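Local coordinates for protein thioesterase (Xanthomonas campestris pv. campestris, PDB 2FUJ) that probably hydrolyses fatty acyl-CoA thioesters and adopts a hotdog fold, at residues L10-I15 with L79-V84; I94-L99 with L107-N112. All blocks are in the same frame, centred on the assembly; numbering follows the deposited sequence.

Interaction 1 (L10-I15 with L79-V84); sequences LARVPI and LVELFV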
# COMPACT_ATOMS: atom_id res chain seq x y z
N LEU A 10 -10.17 6.32 24.61
CA LEU A 10 -8.87 5.67 24.76
C LEU A 10 -7.81 6.61 24.19
O LEU A 10 -6.73 6.78 24.77
CB LEU A 10 -8.84 4.34 24.00
CG LEU A 10 -9.67 3.20 24.61
CD1 LEU A 10 -9.69 1.99 23.67
CD2 LEU A 10 -9.07 2.83 25.96
N ALA A 11 -8.12 7.20 23.04
CA ALA A 11 -7.20 8.11 22.38
C ALA A 11 -7.84 8.89 21.24
O ALA A 11 -8.84 8.47 20.67
CB ALA A 11 -6.01 7.31 21.86
N ARG A 12 -7.23 10.03 20.91
CA ARG A 12 -7.67 10.89 19.82
C ARG A 12 -6.35 11.19 19.10
O ARG A 12 -5.61 12.11 19.47
CB ARG A 12 -8.33 12.16 20.38
CG ARG A 12 -9.49 11.84 21.33
CD ARG A 12 -10.25 13.07 21.81
NE ARG A 12 -11.03 13.69 20.74
CZ ARG A 12 -10.70 14.83 20.15
NH1 ARG A 12 -9.61 15.49 20.53
NH2 ARG A 12 -11.46 15.32 19.18
N VAL A 13 -6.08 10.39 18.07
CA VAL A 13 -4.83 10.47 17.32
C VAL A 13 -4.87 11.17 15.97
O VAL A 13 -5.59 10.76 15.06
CB VAL A 13 -4.28 9.03 17.07
CG1 VAL A 13 -2.91 9.09 16.40
CG2 VAL A 13 -4.20 8.27 18.39
N PRO A 14 -4.09 12.26 15.81
CA PRO A 14 -4.10 12.95 14.52
C PRO A 14 -3.25 12.13 13.55
O PRO A 14 -2.16 11.69 13.90
CB PRO A 14 -3.46 14.30 14.86
CG PRO A 14 -2.51 13.96 15.94
CD PRO A 14 -3.29 12.99 16.81
N ILE A 15 -3.77 11.92 12.35
CA ILE A 15 -3.07 11.15 11.33
C ILE A 15 -3.05 11.95 10.04
O ILE A 15 -4.08 12.46 9.61
CB ILE A 15 -3.79 9.80 11.06
CG1 ILE A 15 -3.81 8.94 12.33
CG2 ILE A 15 -3.10 9.06 9.92
CD1 ILE A 15 -4.58 7.62 12.22
N LEU A 79 -8.47 12.95 12.35
CA LEU A 79 -8.32 12.76 13.78
C LEU A 79 -9.01 11.44 14.08
O LEU A 79 -10.22 11.31 13.87
CB LEU A 79 -8.99 13.88 14.55
CG LEU A 79 -8.92 13.69 16.06
CD1 LEU A 79 -7.47 13.76 16.52
CD2 LEU A 79 -9.75 14.74 16.74
N VAL A 80 -8.26 10.46 14.56
CA VAL A 80 -8.87 9.18 14.86
C VAL A 80 -9.13 9.03 16.34
O VAL A 80 -8.22 8.96 17.16
CB VAL A 80 -7.99 8.01 14.38
CG1 VAL A 80 -8.72 6.69 14.60
CG2 VAL A 80 -7.67 8.19 12.93
N GLU A 81 -10.41 8.99 16.66
CA GLU A 81 -10.89 8.87 18.02
C GLU A 81 -11.21 7.42 18.32
O GLU A 81 -12.01 6.79 17.62
CB GLU A 81 -12.14 9.74 18.16
CG GLU A 81 -12.80 9.73 19.51
CD GLU A 81 -13.94 10.72 19.56
OE1 GLU A 81 -13.67 11.94 19.63
OE2 GLU A 81 -15.10 10.28 19.50
N LEU A 82 -10.58 6.88 19.35
CA LEU A 82 -10.80 5.50 19.76
C LEU A 82 -11.41 5.45 21.16
O LEU A 82 -11.01 6.20 22.04
CB LEU A 82 -9.47 4.74 19.77
CG LEU A 82 -8.70 4.68 18.46
CD1 LEU A 82 -7.42 3.89 18.67
CD2 LEU A 82 -9.56 4.02 17.39
N PHE A 83 -12.38 4.57 21.35
CA PHE A 83 -13.01 4.44 22.67
C PHE A 83 -13.42 2.99 22.91
O PHE A 83 -13.47 2.18 21.98
CB PHE A 83 -14.22 5.36 22.79
CG PHE A 83 -15.22 5.21 21.68
CD1 PHE A 83 -14.97 5.74 20.43
CD2 PHE A 83 -16.40 4.51 21.88
CE1 PHE A 83 -15.89 5.58 19.38
CE2 PHE A 83 -17.32 4.34 20.85
CZ PHE A 83 -17.06 4.88 19.60
N VAL A 84 -13.71 2.66 24.16
CA VAL A 84 -14.12 1.30 24.51
C VAL A 84 -15.62 1.13 24.31
O VAL A 84 -16.43 1.74 25.01
CB VAL A 84 -13.77 0.96 25.97
CG1 VAL A 84 -14.21 -0.47 26.31
CG2 VAL A 84 -12.27 1.10 26.19

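Interaction 2 (I94-L99 with L107-N112); sequences IGHRIL and LYSDGN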
# COMPACT_ATOMS: atom_id res chain seq x y z
N ILE A 94 -13.03 -1.98 20.29
CA ILE A 94 -12.67 -0.58 20.21
C ILE A 94 -13.48 0.14 19.14
O ILE A 94 -13.32 -0.11 17.95
CB ILE A 94 -11.17 -0.43 19.91
CG1 ILE A 94 -10.36 -1.07 21.04
CG2 ILE A 94 -10.80 1.05 19.76
CD1 ILE A 94 -10.25 -2.59 20.96
N GLY A 95 -14.35 1.05 19.58
CA GLY A 95 -15.15 1.83 18.66
C GLY A 95 -14.31 2.98 18.16
O GLY A 95 -13.34 3.37 18.81
N HIS A 96 -14.67 3.53 17.00
CA HIS A 96 -13.89 4.63 16.45
C HIS A 96 -14.73 5.65 15.70
O HIS A 96 -15.86 5.38 15.30
CB HIS A 96 -12.84 4.10 15.47
CG HIS A 96 -13.41 3.57 14.18
ND1 HIS A 96 -13.72 2.24 13.99
CD2 HIS A 96 -13.74 4.20 13.03
CE1 HIS A 96 -14.22 2.08 12.78
NE2 HIS A 96 -14.24 3.25 12.18
N ARG A 97 -14.15 6.82 15.52
CA ARG A 97 -14.76 7.90 14.76
C ARG A 97 -13.58 8.57 14.08
O ARG A 97 -12.68 9.05 14.74
CB ARG A 97 -15.46 8.91 15.68
CG ARG A 97 -16.65 8.37 16.43
CD ARG A 97 -17.57 9.52 16.85
NE ARG A 97 -16.81 10.58 17.50
CZ ARG A 97 -17.16 11.86 17.53
NH1 ARG A 97 -18.27 12.28 16.95
NH2 ARG A 97 -16.37 12.74 18.14
N ILE A 98 -13.58 8.56 12.75
CA ILE A 98 -12.51 9.21 12.00
C ILE A 98 -13.08 10.56 11.58
O ILE A 98 -14.00 10.65 10.77
CB ILE A 98 -12.10 8.36 10.79
CG1 ILE A 98 -11.49 7.04 11.28
CG2 ILE A 98 -11.10 9.13 9.93
CD1 ILE A 98 -11.34 5.96 10.21
N LEU A 99 -12.53 11.63 12.16
CA LEU A 99 -13.00 12.98 11.88
C LEU A 99 -12.00 13.83 11.13
O LEU A 99 -10.82 13.50 11.04
CB LEU A 99 -13.33 13.69 13.20
CG LEU A 99 -14.06 12.83 14.24
CD1 LEU A 99 -13.84 13.42 15.63
CD2 LEU A 99 -15.53 12.73 13.89
N LEU A 107 -17.67 13.79 9.92
CA LEU A 107 -17.43 12.39 10.22
C LEU A 107 -17.23 11.56 8.96
O LEU A 107 -18.14 11.40 8.16
CB LEU A 107 -18.62 11.83 11.02
CG LEU A 107 -18.64 10.34 11.37
CD1 LEU A 107 -17.52 10.01 12.34
CD2 LEU A 107 -19.99 9.98 11.99
N TYR A 108 -16.02 11.03 8.79
CA TYR A 108 -15.71 10.23 7.63
C TYR A 108 -16.07 8.77 7.84
O TYR A 108 -16.43 8.07 6.90
CB TYR A 108 -14.22 10.32 7.29
CG TYR A 108 -13.79 11.68 6.82
CD1 TYR A 108 -12.89 12.44 7.56
CD2 TYR A 108 -14.25 12.20 5.62
CE1 TYR A 108 -12.46 13.68 7.12
CE2 TYR A 108 -13.83 13.45 5.17
CZ TYR A 108 -12.93 14.18 5.92
OH TYR A 108 -12.49 15.40 5.48
N SER A 109 -15.99 8.32 9.08
CA SER A 109 -16.28 6.92 9.37
C SER A 109 -16.38 6.58 10.85
O SER A 109 -15.77 7.23 11.70
CB SER A 109 -15.20 6.04 8.73
OG SER A 109 -15.04 4.79 9.40
N ASP A 110 -17.19 5.57 11.13
CA ASP A 110 -17.33 5.06 12.49
C ASP A 110 -17.41 3.54 12.37
O ASP A 110 -17.30 3.00 11.27
CB ASP A 110 -18.57 5.62 13.22
CG ASP A 110 -19.87 5.46 12.44
OD1 ASP A 110 -20.02 4.51 11.65
OD2 ASP A 110 -20.76 6.31 12.65
N GLY A 111 -17.58 2.87 13.50
CA GLY A 111 -17.63 1.42 13.51
C GLY A 111 -16.72 0.96 14.63
O GLY A 111 -16.52 1.69 15.60
N ASN A 112 -16.16 -0.23 14.52
CA ASN A 112 -15.27 -0.73 15.56
C ASN A 112 -14.31 -1.80 15.07
O ASN A 112 -14.40 -2.26 13.93
CB ASN A 112 -16.08 -1.31 16.72
CG ASN A 112 -16.95 -2.46 16.29
OD1 ASN A 112 -18.17 -2.32 16.14
ND2 ASN A 112 -16.34 -3.62 16.06
O HOH W 1 -18.22 4.28 16.28

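Interaction 1 (L10-I15 with L79-V84)
Ile-15 and Val-80 make an unusually close carbon-carbon contact between these antiparallel strands, on the face that also carries Ala-11, Val-13 and Leu-82. The CD1 of Ile-15 lies 3.2 Å from CG2 of Val-80. CG1 of Ile-15 stands anti to its carbonyl carbon (chi1 -62°), and CD1 continues from it across the valine's branch.

At the other end a classic beta bulge sets two residues, Leu-10 and Ala-11, against Leu-82. Both amides approach the carbonyl oxygen of Leu-82 from the same face of its plane, Leu-10 N at 2.7 Å and Ala-11 N at 3.2 Å, so one acceptor is gripped twice. The bulge turns the CB of Leu-10 toward the partner strand, and its CG, CD1 and CD2 all pack on CG2 of Val-84. Regular pairing resumes with Leu-82 N donating to Ala-11 O and with two bonds between Val-13 and Val-80.

The opposite face is more polar and lies toward solvent, with Arg-12 and Pro-14 exposed. Arg-12 and Glu-81 lie side by side, pointing the same way, and NE of Arg-12 makes a nearly straight but weak bond to OE1 of Glu-81, 3.4 Å long, as part of a salt bridge. Their planar groups are turned 49° from each other, with OE1 at the guanidinium edge. Leu-79 lies over one guanidinium face, offset toward its rim, its CD2 closest to NH2. Each charge also has a stronger partner outside the pair: Glu-104 for Arg-12 and Arg-97 for Glu-81.

Within the chain's sheet, 10-15 belongs to an outermost strand and 79-84 to the next one in. Val-80 packs on Leu-37 and Ala-40 of helix 30-47, the central helix of the hotdog fold, while Leu-10 and Ala-11 touch its Trp-44.

Interaction 2 (I94-L99 with L107-N112)
His-96 lays its imidazole across the backbone of Asp-110 and Gly-111. Its CG sits between the backbone N and the carbonyl carbon (chi1 71°), and one ring face has Gly-111 N above it, 3.5 Å from the plane and offset toward the rim. At the ring edge, in plane, NE2 is hydrogen-bonded to Ser-109 OG at 3.3 Å; either atom could be the donor. Gly-111, with no side chain, lets the ring lie close on its backbone, CE1 of His-96 being 3.3 Å from Gly-111 C.

His-96 N donates to Gly-111 O, and a water accepts from Gly-111 N while donating to His-96 O at 2.8 Å, bridging the strands. Further along, Ile-98 N makes a firmer bond to Ser-109 O at 2.8 Å. Tyr-108 and Ser-109 then both face Ile-98 in a classic beta bulge: Tyr-108 N reaches Ile-98 O at 2.9 Å, nearly in line with the carbonyl bond, whereas Ser-109 N makes a weak bond to the same oxygen. Past the bulge, CD2 of Leu-99 crosses to CD1 of Leu-107 at 3.7 Å, and this same CD2 lies over the centre of the guanidinium of Arg-97, whose NE forms a salt bridge with Glu-81.

Second-shell partners fix the polar ends. ND2 of Asn-67 donates to OD1 of Asp-110, and Asn-67 O makes a weak hydrogen bond with Ser-109 OG, while Tyr-108 OH pairs with Asp-100. The two segments form a beta hairpin in the hotdog sheet, between strands 78-87 and 58-68. On the face bearing His-96, Ile-98 and Ser-109 lies helix 30-47, where Leu-37 touches His-96 and Ile-98, and Tyr-33 touches Ile-98 and Ser-109.

Overall arrangement
Interactions 1 and 2 occupy one antiparallel sheet, their centres about 9 Å apart, and meet where strand 78-87 runs beside strand 91-100. The polar face is joined by a salt bridge in which Glu-81 OE2 lies 2.6 Å from Arg-97 NE, linking the acidic partner of Arg-12 in interaction 1 to interaction 2. The backbone is probably joined by a hydrogen bond between Leu-79 N and Leu-99 O, 2.8 Å apart. Phe-83 packs its CE1 against His-96 N at 3.4 Å. On the other face, the same helix, 30-47, packs against both contacts in the hotdog fold.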